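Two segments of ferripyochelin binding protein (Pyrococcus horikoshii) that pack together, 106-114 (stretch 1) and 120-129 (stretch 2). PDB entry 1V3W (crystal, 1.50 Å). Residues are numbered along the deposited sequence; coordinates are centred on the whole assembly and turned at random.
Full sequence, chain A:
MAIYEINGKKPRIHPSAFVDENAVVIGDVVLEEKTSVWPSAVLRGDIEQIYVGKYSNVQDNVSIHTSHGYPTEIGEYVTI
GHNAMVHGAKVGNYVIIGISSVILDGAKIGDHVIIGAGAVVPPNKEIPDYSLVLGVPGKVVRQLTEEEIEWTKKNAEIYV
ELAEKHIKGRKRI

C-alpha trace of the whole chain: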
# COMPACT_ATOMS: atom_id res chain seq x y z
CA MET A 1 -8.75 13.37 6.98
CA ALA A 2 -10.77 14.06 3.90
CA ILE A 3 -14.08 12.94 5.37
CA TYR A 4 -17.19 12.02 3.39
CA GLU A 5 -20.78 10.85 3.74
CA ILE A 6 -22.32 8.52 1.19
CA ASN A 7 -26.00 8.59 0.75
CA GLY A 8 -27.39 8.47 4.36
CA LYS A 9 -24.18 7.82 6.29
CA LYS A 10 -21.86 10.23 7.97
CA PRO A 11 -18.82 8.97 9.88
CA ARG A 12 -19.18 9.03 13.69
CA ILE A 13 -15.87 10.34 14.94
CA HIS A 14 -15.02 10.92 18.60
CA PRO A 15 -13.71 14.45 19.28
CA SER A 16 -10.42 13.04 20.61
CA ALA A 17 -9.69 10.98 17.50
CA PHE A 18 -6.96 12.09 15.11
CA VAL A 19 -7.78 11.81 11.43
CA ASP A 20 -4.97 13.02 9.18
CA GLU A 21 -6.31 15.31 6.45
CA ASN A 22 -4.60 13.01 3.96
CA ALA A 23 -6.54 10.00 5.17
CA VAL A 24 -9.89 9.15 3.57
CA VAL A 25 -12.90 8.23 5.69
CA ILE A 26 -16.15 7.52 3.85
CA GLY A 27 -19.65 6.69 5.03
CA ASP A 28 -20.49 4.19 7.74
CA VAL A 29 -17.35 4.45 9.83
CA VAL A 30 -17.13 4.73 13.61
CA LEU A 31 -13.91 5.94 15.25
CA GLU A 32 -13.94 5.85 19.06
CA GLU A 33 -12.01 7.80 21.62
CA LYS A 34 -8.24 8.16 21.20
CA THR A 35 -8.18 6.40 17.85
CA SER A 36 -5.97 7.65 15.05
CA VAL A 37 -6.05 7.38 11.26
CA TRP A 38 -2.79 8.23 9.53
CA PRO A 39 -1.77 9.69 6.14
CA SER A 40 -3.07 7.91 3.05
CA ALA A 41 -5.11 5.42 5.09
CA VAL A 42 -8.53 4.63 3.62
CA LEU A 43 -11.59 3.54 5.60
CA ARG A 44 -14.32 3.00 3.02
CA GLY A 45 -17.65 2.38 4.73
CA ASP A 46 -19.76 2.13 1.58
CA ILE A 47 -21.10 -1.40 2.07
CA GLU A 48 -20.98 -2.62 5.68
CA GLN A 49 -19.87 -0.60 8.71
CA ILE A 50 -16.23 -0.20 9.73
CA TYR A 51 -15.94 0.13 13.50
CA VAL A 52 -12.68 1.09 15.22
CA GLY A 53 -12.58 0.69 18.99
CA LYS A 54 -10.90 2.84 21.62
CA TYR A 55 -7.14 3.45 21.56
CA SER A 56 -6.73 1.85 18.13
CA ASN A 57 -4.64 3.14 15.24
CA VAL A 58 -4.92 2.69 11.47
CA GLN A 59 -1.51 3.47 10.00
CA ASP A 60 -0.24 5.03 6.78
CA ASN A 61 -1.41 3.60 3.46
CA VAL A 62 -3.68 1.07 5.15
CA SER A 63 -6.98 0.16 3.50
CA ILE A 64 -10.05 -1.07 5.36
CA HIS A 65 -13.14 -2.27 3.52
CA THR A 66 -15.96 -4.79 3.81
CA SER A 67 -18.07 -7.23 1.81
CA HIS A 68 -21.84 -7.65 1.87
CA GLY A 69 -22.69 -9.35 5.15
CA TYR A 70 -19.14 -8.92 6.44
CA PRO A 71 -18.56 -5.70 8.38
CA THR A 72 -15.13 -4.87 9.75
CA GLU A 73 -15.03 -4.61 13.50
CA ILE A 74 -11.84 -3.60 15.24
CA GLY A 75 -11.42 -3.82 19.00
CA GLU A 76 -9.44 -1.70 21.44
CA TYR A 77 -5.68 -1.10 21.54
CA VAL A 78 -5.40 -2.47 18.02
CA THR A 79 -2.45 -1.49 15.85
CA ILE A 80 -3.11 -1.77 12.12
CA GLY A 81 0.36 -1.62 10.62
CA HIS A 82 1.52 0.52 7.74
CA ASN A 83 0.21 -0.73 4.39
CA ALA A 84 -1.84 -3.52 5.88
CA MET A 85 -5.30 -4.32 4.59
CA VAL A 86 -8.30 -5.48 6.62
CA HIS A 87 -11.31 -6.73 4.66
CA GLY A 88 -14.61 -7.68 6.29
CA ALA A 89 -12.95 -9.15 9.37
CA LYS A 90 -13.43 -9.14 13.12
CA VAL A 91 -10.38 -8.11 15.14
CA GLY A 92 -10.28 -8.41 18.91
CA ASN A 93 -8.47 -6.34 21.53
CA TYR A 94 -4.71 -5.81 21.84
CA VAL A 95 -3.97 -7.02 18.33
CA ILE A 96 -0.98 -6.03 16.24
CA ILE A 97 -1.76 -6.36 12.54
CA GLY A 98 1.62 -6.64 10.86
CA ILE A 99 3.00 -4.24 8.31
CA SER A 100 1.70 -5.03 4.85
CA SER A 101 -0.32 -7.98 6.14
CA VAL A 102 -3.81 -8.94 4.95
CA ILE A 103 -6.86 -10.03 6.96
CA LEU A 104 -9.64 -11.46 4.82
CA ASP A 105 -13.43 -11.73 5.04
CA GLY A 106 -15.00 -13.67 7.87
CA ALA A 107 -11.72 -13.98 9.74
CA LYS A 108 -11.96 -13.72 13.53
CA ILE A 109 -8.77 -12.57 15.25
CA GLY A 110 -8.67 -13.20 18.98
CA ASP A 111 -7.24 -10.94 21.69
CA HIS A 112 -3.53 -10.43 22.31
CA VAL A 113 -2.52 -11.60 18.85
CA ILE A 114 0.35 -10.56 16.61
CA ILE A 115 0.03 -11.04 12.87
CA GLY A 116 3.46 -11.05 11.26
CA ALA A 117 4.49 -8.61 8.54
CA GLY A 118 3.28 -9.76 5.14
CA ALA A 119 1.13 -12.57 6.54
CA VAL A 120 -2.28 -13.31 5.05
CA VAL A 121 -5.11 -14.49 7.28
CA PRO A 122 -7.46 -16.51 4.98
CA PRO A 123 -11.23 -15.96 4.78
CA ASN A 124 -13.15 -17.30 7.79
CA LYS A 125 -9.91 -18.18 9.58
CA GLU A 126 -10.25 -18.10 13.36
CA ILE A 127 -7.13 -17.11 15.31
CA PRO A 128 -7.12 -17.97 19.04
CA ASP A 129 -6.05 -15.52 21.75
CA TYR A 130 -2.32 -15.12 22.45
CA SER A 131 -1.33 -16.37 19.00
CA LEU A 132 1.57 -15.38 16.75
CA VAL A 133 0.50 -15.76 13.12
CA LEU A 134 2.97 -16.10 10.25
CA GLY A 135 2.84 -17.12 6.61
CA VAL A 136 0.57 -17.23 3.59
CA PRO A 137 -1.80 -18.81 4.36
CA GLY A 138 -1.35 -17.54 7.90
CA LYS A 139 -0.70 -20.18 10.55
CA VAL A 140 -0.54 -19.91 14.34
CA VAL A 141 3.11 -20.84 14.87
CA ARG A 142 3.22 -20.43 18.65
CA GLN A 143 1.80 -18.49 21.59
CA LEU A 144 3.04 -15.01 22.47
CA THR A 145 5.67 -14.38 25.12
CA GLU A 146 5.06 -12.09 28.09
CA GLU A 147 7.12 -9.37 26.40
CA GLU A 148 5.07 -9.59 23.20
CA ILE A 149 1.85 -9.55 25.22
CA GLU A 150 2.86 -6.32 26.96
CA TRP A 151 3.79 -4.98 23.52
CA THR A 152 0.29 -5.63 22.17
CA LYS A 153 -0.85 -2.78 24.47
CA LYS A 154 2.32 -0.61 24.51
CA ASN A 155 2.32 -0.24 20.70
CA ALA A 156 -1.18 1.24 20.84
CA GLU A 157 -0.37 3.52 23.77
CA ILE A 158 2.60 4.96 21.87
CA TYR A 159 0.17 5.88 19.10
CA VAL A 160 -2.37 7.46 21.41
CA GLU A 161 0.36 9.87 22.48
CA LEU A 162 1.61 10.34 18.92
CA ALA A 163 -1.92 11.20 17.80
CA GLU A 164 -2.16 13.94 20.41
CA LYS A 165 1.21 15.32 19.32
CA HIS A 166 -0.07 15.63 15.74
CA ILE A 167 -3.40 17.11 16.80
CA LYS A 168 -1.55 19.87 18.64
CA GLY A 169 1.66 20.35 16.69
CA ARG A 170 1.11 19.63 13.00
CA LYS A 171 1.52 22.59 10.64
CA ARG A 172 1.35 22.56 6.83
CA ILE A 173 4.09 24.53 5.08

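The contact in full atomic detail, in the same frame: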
# COMPACT_ATOMS: atom_id res chain seq x y z
N GLY A 106 -14.55 -12.62 6.97
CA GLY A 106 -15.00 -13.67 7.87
C GLY A 106 -13.98 -14.10 8.90
O GLY A 106 -14.30 -14.88 9.80
N ALA A 107 -12.75 -13.62 8.78
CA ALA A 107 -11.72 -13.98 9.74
C ALA A 107 -12.08 -13.42 11.11
O ALA A 107 -12.71 -12.36 11.20
CB ALA A 107 -10.36 -13.45 9.29
N LYS A 108 -11.69 -14.13 12.16
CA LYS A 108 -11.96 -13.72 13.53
C LYS A 108 -10.63 -13.78 14.26
O LYS A 108 -10.13 -14.87 14.55
CB LYS A 108 -12.97 -14.66 14.20
CG LYS A 108 -13.60 -14.10 15.48
CD LYS A 108 -14.16 -15.19 16.38
CE LYS A 108 -14.76 -14.60 17.66
NZ LYS A 108 -14.10 -13.31 18.02
N ILE A 109 -10.04 -12.62 14.54
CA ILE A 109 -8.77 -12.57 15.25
C ILE A 109 -9.03 -12.38 16.74
O ILE A 109 -9.70 -11.43 17.14
CB ILE A 109 -7.90 -11.39 14.75
CG1 ILE A 109 -7.84 -11.39 13.22
CG2 ILE A 109 -6.50 -11.51 15.33
CD1 ILE A 109 -7.28 -12.67 12.62
N GLY A 110 -8.49 -13.28 17.55
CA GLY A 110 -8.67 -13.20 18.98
C GLY A 110 -7.91 -12.04 19.62
O GLY A 110 -7.33 -11.21 18.93
N ASP A 111 -7.92 -12.00 20.95
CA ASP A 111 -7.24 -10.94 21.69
C ASP A 111 -5.78 -11.28 21.95
O ASP A 111 -5.42 -12.46 22.05
CB ASP A 111 -7.95 -10.69 23.02
CG ASP A 111 -9.45 -10.54 22.87
OD1 ASP A 111 -9.89 -9.86 21.92
OD2 ASP A 111 -10.18 -11.11 23.70
N HIS A 112 -4.95 -10.25 22.06
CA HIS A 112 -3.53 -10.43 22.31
C HIS A 112 -2.93 -11.33 21.24
O HIS A 112 -2.39 -12.40 21.52
CB HIS A 112 -3.30 -11.03 23.69
CG HIS A 112 -3.62 -10.08 24.81
ND1 HIS A 112 -2.92 -8.91 25.02
CD2 HIS A 112 -4.56 -10.13 25.78
CE1 HIS A 112 -3.42 -8.29 26.07
NE2 HIS A 112 -4.42 -9.01 26.55
N VAL A 113 -3.03 -10.87 19.99
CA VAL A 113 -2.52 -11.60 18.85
C VAL A 113 -1.59 -10.70 18.04
O VAL A 113 -1.78 -9.49 17.96
CB VAL A 113 -3.67 -12.07 17.92
CG1 VAL A 113 -3.12 -12.55 16.58
CG2 VAL A 113 -4.45 -13.18 18.60
N ILE A 114 -0.56 -11.30 17.46
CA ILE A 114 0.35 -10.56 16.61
C ILE A 114 0.36 -11.27 15.27
O ILE A 114 0.60 -12.47 15.19
CB ILE A 114 1.80 -10.54 17.16
CG1 ILE A 114 1.85 -9.71 18.45
CG2 ILE A 114 2.75 -9.94 16.12
CD1 ILE A 114 3.22 -9.65 19.09
N VAL A 120 -0.94 -13.40 5.59
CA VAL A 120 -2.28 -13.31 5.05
C VAL A 120 -3.20 -14.25 5.82
O VAL A 120 -3.02 -15.47 5.78
CB VAL A 120 -2.34 -13.70 3.55
CG1 VAL A 120 -3.79 -13.69 3.06
CG2 VAL A 120 -1.49 -12.74 2.73
N VAL A 121 -4.16 -13.68 6.54
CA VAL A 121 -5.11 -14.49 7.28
C VAL A 121 -6.26 -14.78 6.31
O VAL A 121 -7.00 -13.88 5.91
CB VAL A 121 -5.64 -13.75 8.53
CG1 VAL A 121 -6.70 -14.59 9.23
CG2 VAL A 121 -4.49 -13.46 9.48
N PRO A 122 -6.42 -16.06 5.91
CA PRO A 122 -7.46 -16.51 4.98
C PRO A 122 -8.89 -16.22 5.42
O PRO A 122 -9.16 -16.00 6.60
CB PRO A 122 -7.20 -18.01 4.88
CG PRO A 122 -5.74 -18.14 5.19
CD PRO A 122 -5.57 -17.19 6.34
N PRO A 123 -9.83 -16.22 4.47
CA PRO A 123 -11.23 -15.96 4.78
C PRO A 123 -11.74 -16.96 5.81
O PRO A 123 -11.39 -18.14 5.77
CB PRO A 123 -11.93 -16.14 3.43
CG PRO A 123 -10.87 -15.71 2.45
CD PRO A 123 -9.63 -16.38 3.01
N ASN A 124 -12.56 -16.47 6.74
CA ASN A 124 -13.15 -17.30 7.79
C ASN A 124 -12.18 -17.96 8.76
O ASN A 124 -12.59 -18.79 9.58
CB ASN A 124 -14.07 -18.36 7.16
CG ASN A 124 -15.23 -17.74 6.42
OD1 ASN A 124 -16.00 -16.97 6.99
ND2 ASN A 124 -15.36 -18.07 5.14
N LYS A 125 -10.91 -17.60 8.68
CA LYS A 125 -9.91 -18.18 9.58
C LYS A 125 -10.06 -17.62 10.99
O LYS A 125 -10.13 -16.41 11.19
CB LYS A 125 -8.50 -17.86 9.07
CG LYS A 125 -7.37 -18.37 9.96
CD LYS A 125 -7.27 -19.89 9.93
CE LYS A 125 -6.04 -20.38 10.69
NZ LYS A 125 -5.84 -21.85 10.54
N GLU A 126 -10.12 -18.52 11.97
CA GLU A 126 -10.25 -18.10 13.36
C GLU A 126 -8.90 -18.24 14.06
O GLU A 126 -8.31 -19.32 14.08
CB GLU A 126 -11.30 -18.93 14.09
CG GLU A 126 -12.70 -18.79 13.49
CD GLU A 126 -13.77 -19.47 14.33
OE1 GLU A 126 -14.95 -19.44 13.92
OE2 GLU A 126 -13.43 -20.02 15.40
N ILE A 127 -8.41 -17.13 14.61
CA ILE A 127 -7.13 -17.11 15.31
C ILE A 127 -7.37 -16.99 16.81
O ILE A 127 -7.96 -16.02 17.29
CB ILE A 127 -6.27 -15.91 14.85
CG1 ILE A 127 -6.04 -15.98 13.34
CG2 ILE A 127 -4.94 -15.91 15.60
CD1 ILE A 127 -5.29 -17.22 12.88
N PRO A 128 -6.93 -17.99 17.59
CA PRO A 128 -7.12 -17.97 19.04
C PRO A 128 -6.33 -16.86 19.75
O PRO A 128 -5.38 -16.32 19.19
CB PRO A 128 -6.65 -19.36 19.48
CG PRO A 128 -6.88 -20.20 18.25
CD PRO A 128 -6.39 -19.29 17.15
N ASP A 129 -6.74 -16.54 20.98
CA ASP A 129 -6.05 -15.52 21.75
C ASP A 129 -4.59 -15.91 21.98
O ASP A 129 -4.25 -17.09 21.97
CB ASP A 129 -6.70 -15.33 23.13
CG ASP A 129 -8.18 -15.01 23.07
OD1 ASP A 129 -8.64 -14.47 22.04
OD2 ASP A 129 -8.88 -15.28 24.07

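Stretch 2 lies beside stretch 1 as a parallel neighbour, and together they bury 554 Å². Val 120 makes no contact with stretch 1. Val 121 points toward it. Its CG1 lies 3.8 Å from CB of Ala 107 and 3.9 Å from CD1 of Ile 109, so a small and a larger apolar side chain share one buried methyl.

Pro 122 begins a type II turn that ends at Lys 125, closed by a hydrogen bond from Lys 125 N to Pro 122 O (3.2 Å). Pro 123 stays clear of stretch 1. Asn 124 takes the positive phi of the turn. Its CA sits 3.3 Å from Gly 106 O in a CA-H...O contact. Gly 106 suits this place: a CB there would fall 2.2 Å from Asn 124 OD1, and its own backbone angles also call for glycine.

Lys 125 contributes mainly backbone. Its O accepts a hydrogen bond from Lys 108 N (2.9 Å), while its side-chain end leads away. Glu 126 pairs with Lys 108, and their side chains share the exposed face of the sheet. They touch through aliphatic carbons, Lys 108 CB to Glu 126 CG at 4.2 Å.

Ile 127 pairs with Ile 109 on the buried face. Its N donates to Lys 108 O (2.8 Å), and its O accepts from Gly 110 N (2.8 Å). Its CG1 meets Ile 109 CD1 at 3.6 Å, and its CG2 meets Val 113 CG1 at 3.9 Å. Branched apolar chains fill this space well.

The ring of Pro 128 points away, but its O lies 3.3 Å from Val 113 CG2. Asp 129 turns its carboxylate back, and OD1 accepts a hydrogen bond from Asp 111 N (2.8 Å). Gly 110 leaves room for it, since a CB there would come within 2.5 Å of Asp 129 OD1.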